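Local coordinates for putative extracellular solute-binding protein (Bordetella bronchiseptica, PDB 4P56) that binds mandelate and, as a TRAP periplasmic solute-binding protein, probably delivers such carboxylic acids to a membrane transporter, at residues A[104-109]-A[233-238]; A[150-155]-A[205-210]; A[167-172]-A[183-188]. All coordinates share one frame; numbering follows the deposited sequence.

Contact 1 (A[104-109]-A[233-238]); sequences FAVLPF and LYSDTH. With RMN ((R)-mandelic acid), chain D.
The ring of Pro108 rests against the backbone of Leu233, with Pro108 CB 3.4 Å from Leu233 O. That same CB sits over the centre of the neighbouring Phe109 ring and so occupies one face of it. Ala105 CB, which faces Thr237 CG2 across the contact, also lies on one face of the Phe104 ring, displaced toward its rim. The imidazole of His238 is met edge-on and in its plane, by Asp236 OD2 and by the phenyl carbon C2 of (R)-mandelate, 3.8 Å from His238 NE2.

Val106 is the wedge between the two segments. Its CB is 3.2 Å from Ser235 O, while CG1, anti to the carbonyl carbon (chi1 -63°), continues to Thr237 CG2 at 3.8 Å. The chains run almost antiparallel, yet a single hydrogen bond joins them, from Ser235 N to Val106 O (3.3 Å), distinctly bent.

This is a lobe-to-lobe connection of the kind found in two-lobed solute-binding proteins: residues 233-238 carry the chain from strand 225-228 of the six-stranded sheet to strand 237-242 of the three-stranded one, and residues 104-109 pack beside that crossing. Met175 of helix 174-182 also touches Val106.

Asp236 faces the ligand instead. With CG anti to the backbone N (chi1 179°), its OD2 accepts a hydrogen bond from mandelate O8 at 2.8 Å. Ser91 OG also bonds this oxygen, and His238 NE2 adds a weak bond to Asp236 OD2 (3.3 Å). Leu233 O, by contrast, is buried without a hydrogen-bond partner, although Pro108 CA offers it a C-H contact.

Contact 2 (A[150-155]-A[205-210]); sequences IAFTTS and DGVFFP. With RMN ((R)-mandelic acid), chain D.
Phe152 lies at the apolar centre, its CB 3.8 Å from Val207 CG1 and its CE2 3.9 Å from Phe209 CB. CG is anti to the carbonyl carbon (chi1 -67°), which carries the ring along the strand toward Phe209. Ile150 CG2 covers the centre of one face of the Phe152 ring, and Val207 CG2 lies against one face of Phe209, toward the rim. Through the sheet, on its other side, Ala151 CB meets Phe208 CE1 at 3.9 Å.

The backbones form an antiparallel ladder. Phe152 and Val207 exchange two bonds, N to O in each direction. Ile150 N donates to Phe209 O at 2.8 Å; the return bond, from Phe209 N, is weak. Gly206, almost fully extended, lets the strands close to 3.9 Å between its CA and Thr153 CA.

At the polar edge Thr154 N gives Asp205 O a nearly straight bond (3.0 Å, 168°), and a water bridges Ser155 N to the same oxygen. At the far end Phe209 CE1 comes within 3.6 Å of mandelate O11, on the pocket wall.

In the six-stranded mixed sheet, strand 149-153 has 225-228 as its other neighbour and 206-210 has 168-171, while helix 195-200 brings Leu199 against Thr154 and Val207.

Contact 3 (A[167-172]-A[183-188]); sequences LKIRVG and VGASPI. With RMN ((R)-mandelic acid), chain D.
Strands 168-171 and 186-188 run parallel with a marked twist, their short axes 39° apart and 4.5 Å at the closest point. Four backbone hydrogen bonds zigzag between them. Ser186 N donates to Leu167 O at 2.7 Å, almost straight, and Ile188 N to Ile169 O at 2.8 Å; in return Ile169 N reaches Ser186 O, and Val171 N reaches Ile188 O. Gly184, in a Schellman motif with positive phi, ends helix 174-182 and turns the chain into the second strand.

Ala185 CB packs on Ile169 CG1 (3.9 Å), and on the same flank Val171 CG2 lies side by side with Pro187 CB at 3.7 Å. Ala180 of the connecting helix touches both Val171 and Pro187. On the sheet's other face, Ile188 CD1 extends to Lys168 CB.

Arg170 leaves the strand with CG anti to the backbone N (chi1 -161°), then bends at chi2 and chi3 to present its guanidinium edge to mandelate. NH1 donates to mandelate O12 at 2.8 Å (174°) and NH2 to O11 at 2.7 Å, a two-pronged grip with the carboxylate carbon in the guanidinium plane. Gly172 N covers part of one face of that plane, and Gly172 CA lies 3.5 Å from mandelate O12. Lys190 O accepts a further bond from NH1, and the Phe209 ring makes a cation-pi contact; together they should restrict how the group can turn.

The whole is a beta-alpha-beta unit, strand 168-171, helix 174-182 and strand 186-189, whose first strand supplies the arginine that, as in other TRAP solute-binding proteins, clasps the ligand carboxylate.

From the N terminus, the chain first passes residues 104-109, which meet 233-238 much later in the sequence, so contact 1 closes the longest loop. Within it, residues 150-155 pair with 205-210 in contact 2, and within that shorter loop contact 3 joins 167-172 to 183-188. The three are thus nested and none cross. Contacts 2 and 3 belong to one six-stranded sheet, where strand 206-210 lies beside 168-171 and Asp205 N probably bonds Lys168 O. Contact 1 packs the loop between strand 87-91 and helix 114-129 against the crossing from the six-stranded to the three-stranded sheet; Tyr234 OH probably bonds Phe208 O of contact 2. Each contact has one segment that reaches the mandelate.

Contact 1 (A[104-109]-A[233-238])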
loop_
_atom_site.group_PDB
_atom_site.type_symbol
_atom_site.label_atom_id
_atom_site.label_comp_id
_atom_site.label_asym_id
_atom_site.label_seq_id
_atom_site.Cartn_x
_atom_site.Cartn_y
_atom_site.Cartn_z
ATOM N N PHE A 104 7.405 7.980 5.315
ATOM C CA PHE A 104 7.701 9.180 4.506
ATOM C C PHE A 104 6.915 9.155 3.199
ATOM O O PHE A 104 6.605 10.208 2.637
ATOM C CB PHE A 104 9.193 9.257 4.175
ATOM C CG PHE A 104 9.632 8.237 3.172
ATOM C CD1 PHE A 104 10.006 6.969 3.579
ATOM C CD2 PHE A 104 9.638 8.523 1.822
ATOM C CE1 PHE A 104 10.390 6.016 2.689
ATOM C CE2 PHE A 104 10.036 7.549 0.886
ATOM C CZ PHE A 104 10.392 6.285 1.316
ATOM N N ALA A 105 6.594 7.959 2.697
ATOM C CA ALA A 105 6.060 7.812 1.338
ATOM C C ALA A 105 4.542 7.910 1.261
ATOM O O ALA A 105 3.981 7.905 0.160
ATOM C CB ALA A 105 6.490 6.478 0.738
ATOM N N VAL A 106 3.896 8.017 2.413
ATOM C CA VAL A 106 2.445 7.851 2.490
ATOM C C VAL A 106 1.757 8.957 3.301
ATOM O O VAL A 106 0.592 8.824 3.692
ATOM C CB VAL A 106 2.054 6.460 3.056
ATOM C CG1 VAL A 106 2.531 5.392 2.140
ATOM C CG2 VAL A 106 2.611 6.242 4.480
ATOM N N LEU A 107 2.454 10.072 3.499
ATOM C CA LEU A 107 1.909 11.174 4.270
ATOM C C LEU A 107 0.701 11.783 3.547
ATOM O O LEU A 107 0.540 11.622 2.347
ATOM C CB LEU A 107 2.983 12.225 4.513
ATOM C CG LEU A 107 4.097 11.770 5.483
ATOM C CD1 LEU A 107 5.342 12.617 5.300
ATOM C CD2 LEU A 107 3.628 11.862 6.921
ATOM N N PRO A 108 -0.156 12.486 4.285
ATOM C CA PRO A 108 -1.285 13.132 3.593
ATOM C C PRO A 108 -0.834 14.111 2.500
ATOM O O PRO A 108 0.163 14.814 2.681
ATOM C CB PRO A 108 -1.994 13.887 4.718
ATOM C CG PRO A 108 -1.666 13.095 5.960
ATOM C CD PRO A 108 -0.239 12.623 5.747
ATOM N N PHE A 109 -1.557 14.117 1.385
ATOM C CA PHE A 109 -1.472 15.162 0.341
ATOM C C PHE A 109 -0.161 15.202 -0.423
ATOM O O PHE A 109 0.329 16.275 -0.755
ATOM C CB PHE A 109 -1.686 16.553 0.948
ATOM C CG PHE A 109 -2.819 16.625 1.915
ATOM C CD1 PHE A 109 -3.983 15.935 1.693
ATOM C CD2 PHE A 109 -2.684 17.360 3.081
ATOM C CE1 PHE A 109 -5.028 16.006 2.616
ATOM C CE2 PHE A 109 -3.696 17.428 3.984
ATOM C CZ PHE A 109 -4.871 16.750 3.764
ATOM N N LEU A 233 -5.542 11.332 1.015
ATOM C CA LEU A 233 -5.636 11.524 2.445
ATOM C C LEU A 233 -4.490 10.820 3.149
ATOM O O LEU A 233 -4.043 11.248 4.226
ATOM C CB LEU A 233 -6.977 11.007 2.959
ATOM C CG LEU A 233 -7.220 11.110 4.468
ATOM C CD1 LEU A 233 -7.123 12.564 4.949
ATOM C CD2 LEU A 233 -8.552 10.518 4.862
ATOM N N TYR A 234 -4.016 9.743 2.535
ATOM C CA TYR A 234 -2.935 8.909 3.078
ATOM C C TYR A 234 -2.686 7.881 1.959
ATOM O O TYR A 234 -3.389 7.857 0.926
ATOM C CB TYR A 234 -3.387 8.163 4.363
ATOM C CG TYR A 234 -4.297 7.055 3.954
ATOM C CD1 TYR A 234 -5.605 7.321 3.637
ATOM C CD2 TYR A 234 -3.820 5.754 3.765
ATOM C CE1 TYR A 234 -6.433 6.347 3.142
ATOM C CE2 TYR A 234 -4.647 4.764 3.299
ATOM C CZ TYR A 234 -5.958 5.071 2.974
ATOM O OH TYR A 234 -6.829 4.123 2.475
ATOM N N SER A 235 -1.673 7.054 2.122
ATOM C CA SER A 235 -1.522 5.910 1.243
ATOM C C SER A 235 -0.900 4.778 2.071
ATOM O O SER A 235 -0.765 4.904 3.286
ATOM C CB SER A 235 -0.674 6.287 0.021
ATOM O OG SER A 235 -0.570 5.182 -0.849
ATOM N N ASP A 236 -0.526 3.689 1.418
ATOM C CA ASP A 236 0.041 2.513 2.098
ATOM C C ASP A 236 1.055 1.921 1.138
ATOM O O ASP A 236 0.923 2.081 -0.092
ATOM C CB ASP A 236 -1.040 1.478 2.419
ATOM C CG ASP A 236 -0.484 0.235 3.116
ATOM O OD1 ASP A 236 0.526 0.325 3.880
ATOM O OD2 ASP A 236 -1.061 -0.858 2.879
ATOM N N THR A 237 2.089 1.287 1.693
ATOM C CA THR A 237 3.122 0.666 0.870
ATOM C C THR A 237 3.078 -0.818 1.145
ATOM O O THR A 237 2.761 -1.220 2.248
ATOM C CB THR A 237 4.532 1.238 1.155
ATOM O OG1 THR A 237 4.790 1.269 2.563
ATOM C CG2 THR A 237 4.653 2.694 0.615
ATOM N N HIS A 238 3.390 -1.614 0.137
ATOM C CA HIS A 238 3.574 -3.027 0.317
ATOM C C HIS A 238 4.990 -3.405 -0.073
ATOM O O HIS A 238 5.632 -2.711 -0.859
ATOM C CB HIS A 238 2.612 -3.799 -0.596
ATOM C CG HIS A 238 1.173 -3.644 -0.247
ATOM N ND1 HIS A 238 0.175 -4.231 -0.998
ATOM C CD2 HIS A 238 0.547 -2.945 0.733
ATOM C CE1 HIS A 238 -1.001 -3.926 -0.476
ATOM N NE2 HIS A 238 -0.800 -3.144 0.573
HETATM C C1 RMN D . -4.793 -2.336 1.284
HETATM C C2 RMN D . -4.513 -3.650 0.939
HETATM C C3 RMN D . -5.016 -4.195 -0.228
HETATM C C4 RMN D . -5.842 -3.446 -1.049
HETATM C C5 RMN D . -6.137 -2.131 -0.702
HETATM C C6 RMN D . -5.608 -1.587 0.457
HETATM C C7 RMN D . -4.258 -1.753 2.564
HETATM C C10 RMN D . -5.383 -1.652 3.551
HETATM O O8 RMN D . -3.781 -0.471 2.412
HETATM O O11 RMN D . -6.124 -0.614 3.628
HETATM O O12 RMN D . -5.640 -2.650 4.289
#

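Contact 2 (A[150-155]-A[205-210])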
loop_
_atom_site.group_PDB
_atom_site.type_symbol
_atom_site.label_atom_id
_atom_site.label_comp_id
_atom_site.label_asym_id
_atom_site.label_seq_id
_atom_site.Cartn_x
_atom_site.Cartn_y
_atom_site.Cartn_z
ATOM N N ILE A 150 -8.867 7.515 0.081
ATOM C CA ILE A 150 -10.138 8.225 0.096
ATOM C C ILE A 150 -10.884 7.906 1.380
ATOM O O ILE A 150 -10.776 6.800 1.907
ATOM C CB ILE A 150 -10.992 7.753 -1.080
ATOM C CG1 ILE A 150 -10.319 8.189 -2.386
ATOM C CG2 ILE A 150 -12.408 8.323 -0.939
ATOM C CD1 ILE A 150 -10.971 7.648 -3.664
ATOM N N ALA A 151 -11.647 8.867 1.892
ATOM C CA ALA A 151 -12.470 8.597 3.049
ATOM C C ALA A 151 -13.873 8.170 2.616
ATOM O O ALA A 151 -14.691 9.008 2.210
ATOM C CB ALA A 151 -12.544 9.834 3.968
ATOM N N PHE A 152 -14.153 6.872 2.726
ATOM C CA PHE A 152 -15.471 6.334 2.378
ATOM C C PHE A 152 -16.317 6.093 3.626
ATOM O O PHE A 152 -15.834 5.538 4.635
ATOM C CB PHE A 152 -15.337 4.983 1.680
ATOM C CG PHE A 152 -14.695 5.033 0.335
ATOM C CD1 PHE A 152 -15.374 5.547 -0.758
ATOM C CD2 PHE A 152 -13.420 4.505 0.145
ATOM C CE1 PHE A 152 -14.800 5.561 -2.015
ATOM C CE2 PHE A 152 -12.837 4.511 -1.133
ATOM C CZ PHE A 152 -13.523 5.027 -2.207
ATOM N N THR A 153 -17.593 6.472 3.558
ATOM C CA THR A 153 -18.505 6.182 4.659
ATOM C C THR A 153 -19.852 5.678 4.165
ATOM O O THR A 153 -20.286 5.964 3.047
ATOM C CB THR A 153 -18.779 7.398 5.493
ATOM O OG1 THR A 153 -19.211 8.443 4.626
ATOM C CG2 THR A 153 -17.536 7.823 6.238
ATOM N N THR A 154 -20.522 4.949 5.040
ATOM C CA THR A 154 -21.760 4.278 4.690
ATOM C C THR A 154 -22.891 5.296 4.621
ATOM O O THR A 154 -23.610 5.331 3.639
ATOM C CB THR A 154 -22.062 3.178 5.699
ATOM O OG1 THR A 154 -21.009 2.202 5.641
ATOM C CG2 THR A 154 -23.430 2.533 5.426
ATOM N N SER A 155 -23.022 6.154 5.630
ATOM C CA SER A 155 -24.176 7.045 5.696
ATOM C C SER A 155 -23.857 8.470 6.152
ATOM O O SER A 155 -24.732 9.335 6.173
ATOM C CB SER A 155 -25.208 6.442 6.643
ATOM O OG SER A 155 -24.684 6.406 7.964
ATOM N N ASP A 205 -18.332 2.359 10.385
ATOM C CA ASP A 205 -19.083 3.437 9.744
ATOM C C ASP A 205 -18.501 3.782 8.394
ATOM O O ASP A 205 -19.100 4.544 7.617
ATOM C CB ASP A 205 -18.992 4.715 10.582
ATOM C CG ASP A 205 -19.655 4.574 11.911
ATOM O OD1 ASP A 205 -20.860 4.242 11.935
ATOM O OD2 ASP A 205 -18.966 4.782 12.927
ATOM N N GLY A 206 -17.298 3.280 8.136
ATOM C CA GLY A 206 -16.562 3.723 6.983
ATOM C C GLY A 206 -15.229 3.021 6.861
ATOM O O GLY A 206 -14.912 2.098 7.622
ATOM N N VAL A 207 -14.484 3.421 5.837
ATOM C CA VAL A 207 -13.245 2.745 5.483
ATOM C C VAL A 207 -12.333 3.702 4.762
ATOM O O VAL A 207 -12.792 4.548 3.991
ATOM C CB VAL A 207 -13.484 1.468 4.622
ATOM C CG1 VAL A 207 -14.252 1.774 3.356
ATOM C CG2 VAL A 207 -12.160 0.810 4.260
ATOM N N PHE A 208 -11.047 3.591 5.056
ATOM C CA PHE A 208 -10.021 4.332 4.322
ATOM C C PHE A 208 -9.504 3.321 3.298
ATOM O O PHE A 208 -8.961 2.279 3.666
ATOM C CB PHE A 208 -8.867 4.811 5.249
ATOM C CG PHE A 208 -9.166 6.069 6.046
ATOM C CD1 PHE A 208 -10.395 6.679 6.006
ATOM C CD2 PHE A 208 -8.170 6.642 6.874
ATOM C CE1 PHE A 208 -10.639 7.826 6.740
ATOM C CE2 PHE A 208 -8.410 7.772 7.589
ATOM C CZ PHE A 208 -9.657 8.371 7.526
ATOM N N PHE A 209 -9.739 3.602 2.019
ATOM C CA PHE A 209 -9.268 2.758 0.917
ATOM C C PHE A 209 -8.933 3.657 -0.275
ATOM O O PHE A 209 -9.431 4.789 -0.354
ATOM C CB PHE A 209 -10.398 1.843 0.459
ATOM C CG PHE A 209 -10.304 0.412 0.936
ATOM C CD1 PHE A 209 -9.100 -0.167 1.289
ATOM C CD2 PHE A 209 -11.437 -0.366 0.954
ATOM C CE1 PHE A 209 -9.041 -1.493 1.683
ATOM C CE2 PHE A 209 -11.383 -1.704 1.359
ATOM C CZ PHE A 209 -10.177 -2.255 1.717
ATOM N N PRO A 210 -8.114 3.155 -1.216
ATOM C CA PRO A 210 -8.004 3.829 -2.506
ATOM C C PRO A 210 -9.250 3.523 -3.339
ATOM O O PRO A 210 -10.060 2.686 -2.945
ATOM C CB PRO A 210 -6.772 3.193 -3.130
ATOM C CG PRO A 210 -6.829 1.775 -2.631
ATOM C CD PRO A 210 -7.397 1.865 -1.219
HETATM C C1 RMN D . -4.793 -2.336 1.284
HETATM C C2 RMN D . -4.513 -3.650 0.939
HETATM C C3 RMN D . -5.016 -4.195 -0.228
HETATM C C4 RMN D . -5.842 -3.446 -1.049
HETATM C C5 RMN D . -6.137 -2.131 -0.702
HETATM C C6 RMN D . -5.608 -1.587 0.457
HETATM C C7 RMN D . -4.258 -1.753 2.564
HETATM C C10 RMN D . -5.383 -1.652 3.551
HETATM O O8 RMN D . -3.781 -0.471 2.412
HETATM O O11 RMN D . -6.124 -0.614 3.628
HETATM O O12 RMN D . -5.640 -2.650 4.289
HETATM O O HOH W 1 -21.308 6.049 8.054
HETATM O O HOH W 2 -22.946 4.443 10.100
#

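Contact 3 (A[167-172]-A[183-188])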
loop_
_atom_site.group_PDB
_atom_site.type_symbol
_atom_site.label_atom_id
_atom_site.label_comp_id
_atom_site.label_asym_id
_atom_site.label_seq_id
_atom_site.Cartn_x
_atom_site.Cartn_y
_atom_site.Cartn_z
ATOM N N LEU A 167 -16.460 8.471 14.091
ATOM C CA LEU A 167 -16.653 7.442 13.071
ATOM C C LEU A 167 -15.709 6.277 13.298
ATOM O O LEU A 167 -14.493 6.457 13.481
ATOM C CB LEU A 167 -16.407 7.968 11.669
ATOM C CG LEU A 167 -17.217 9.166 11.206
ATOM C CD1 LEU A 167 -16.842 9.497 9.760
ATOM C CD2 LEU A 167 -18.708 8.866 11.343
ATOM N N LYS A 168 -16.271 5.080 13.229
ATOM C CA LYS A 168 -15.493 3.861 13.308
ATOM C C LYS A 168 -15.059 3.512 11.897
ATOM O O LYS A 168 -15.877 3.146 11.030
ATOM C CB LYS A 168 -16.311 2.746 13.957
ATOM C CG LYS A 168 -16.788 3.073 15.344
ATOM C CD LYS A 168 -17.530 1.902 15.988
ATOM C CE LYS A 168 -18.107 2.268 17.364
ATOM N NZ LYS A 168 -19.116 3.350 17.237
ATOM N N ILE A 169 -13.768 3.672 11.652
ATOM C CA ILE A 169 -13.225 3.557 10.308
ATOM C C ILE A 169 -12.261 2.392 10.180
ATOM O O ILE A 169 -11.226 2.339 10.863
ATOM C CB ILE A 169 -12.443 4.829 9.922
ATOM C CG1 ILE A 169 -13.346 6.073 9.975
ATOM C CG2 ILE A 169 -11.891 4.681 8.512
ATOM C CD1 ILE A 169 -14.544 6.017 9.000
ATOM N N ARG A 170 -12.595 1.455 9.301
ATOM C CA ARG A 170 -11.684 0.368 8.998
ATOM C C ARG A 170 -10.442 0.940 8.326
ATOM O O ARG A 170 -10.520 1.532 7.248
ATOM C CB ARG A 170 -12.372 -0.623 8.049
ATOM C CG ARG A 170 -11.764 -2.019 7.987
ATOM C CD ARG A 170 -10.311 -2.133 7.489
ATOM N NE ARG A 170 -9.966 -1.271 6.372
ATOM C CZ ARG A 170 -8.848 -1.368 5.642
ATOM N NH1 ARG A 170 -7.966 -2.347 5.832
ATOM N NH2 ARG A 170 -8.625 -0.485 4.682
ATOM N N VAL A 171 -9.290 0.752 8.952
ATOM C CA VAL A 171 -8.026 1.112 8.348
ATOM C C VAL A 171 -7.069 -0.077 8.318
ATOM O O VAL A 171 -7.195 -1.000 9.111
ATOM C CB VAL A 171 -7.366 2.268 9.136
ATOM C CG1 VAL A 171 -8.262 3.506 9.111
ATOM C CG2 VAL A 171 -7.120 1.847 10.578
ATOM N N GLY A 172 -6.106 -0.074 7.400
ATOM C CA GLY A 172 -5.124 -1.137 7.378
ATOM C C GLY A 172 -4.266 -1.156 8.638
ATOM O O GLY A 172 -3.933 -2.210 9.194
ATOM N N VAL A 183 -7.534 12.864 13.068
ATOM C CA VAL A 183 -8.716 13.628 12.694
ATOM C C VAL A 183 -9.905 13.336 13.621
ATOM O O VAL A 183 -10.981 13.887 13.436
ATOM C CB VAL A 183 -9.118 13.425 11.208
ATOM C CG1 VAL A 183 -8.040 13.924 10.277
ATOM C CG2 VAL A 183 -9.457 11.966 10.924
ATOM N N GLY A 184 -9.706 12.472 14.619
ATOM C CA GLY A 184 -10.710 12.267 15.649
ATOM C C GLY A 184 -11.623 11.084 15.393
ATOM O O GLY A 184 -12.609 10.889 16.127
ATOM N N ALA A 185 -11.327 10.291 14.363
ATOM C CA ALA A 185 -12.113 9.069 14.119
ATOM C C ALA A 185 -11.595 7.929 15.016
ATOM O O ALA A 185 -10.588 8.087 15.710
ATOM C CB ALA A 185 -12.062 8.663 12.638
ATOM N N SER A 186 -12.279 6.785 15.014
ATOM C CA SER A 186 -11.848 5.631 15.830
ATOM C C SER A 186 -11.389 4.554 14.884
ATOM O O SER A 186 -12.202 3.862 14.276
ATOM C CB SER A 186 -12.983 5.102 16.707
ATOM O OG SER A 186 -13.601 6.161 17.400
ATOM N N PRO A 187 -10.075 4.439 14.713
ATOM C CA PRO A 187 -9.643 3.443 13.744
ATOM C C PRO A 187 -9.933 2.033 14.203
ATOM O O PRO A 187 -9.780 1.696 15.378
ATOM C CB PRO A 187 -8.123 3.683 13.615
ATOM C CG PRO A 187 -7.726 4.536 14.732
ATOM C CD PRO A 187 -8.963 5.212 15.292
ATOM N N ILE A 188 -10.389 1.233 13.252
ATOM C CA ILE A 188 -10.464 -0.207 13.385
ATOM C C ILE A 188 -9.420 -0.817 12.454
ATOM O O ILE A 188 -9.648 -0.959 11.235
ATOM C CB ILE A 188 -11.859 -0.738 13.012
ATOM C CG1 ILE A 188 -12.926 -0.115 13.924
ATOM C CG2 ILE A 188 -11.885 -2.256 13.109
ATOM C CD1 ILE A 188 -14.345 -0.538 13.494
HETATM C C1 RMN D . -4.793 -2.336 1.284
HETATM C C2 RMN D . -4.513 -3.650 0.939
HETATM C C3 RMN D . -5.016 -4.195 -0.228
HETATM C C4 RMN D . -5.842 -3.446 -1.049
HETATM C C5 RMN D . -6.137 -2.131 -0.702
HETATM C C6 RMN D . -5.608 -1.587 0.457
HETATM C C7 RMN D . -4.258 -1.753 2.564
HETATM C C10 RMN D . -5.383 -1.652 3.551
HETATM O O8 RMN D . -3.781 -0.471 2.412
HETATM O O11 RMN D . -6.124 -0.614 3.628
HETATM O O12 RMN D . -5.640 -2.650 4.289
#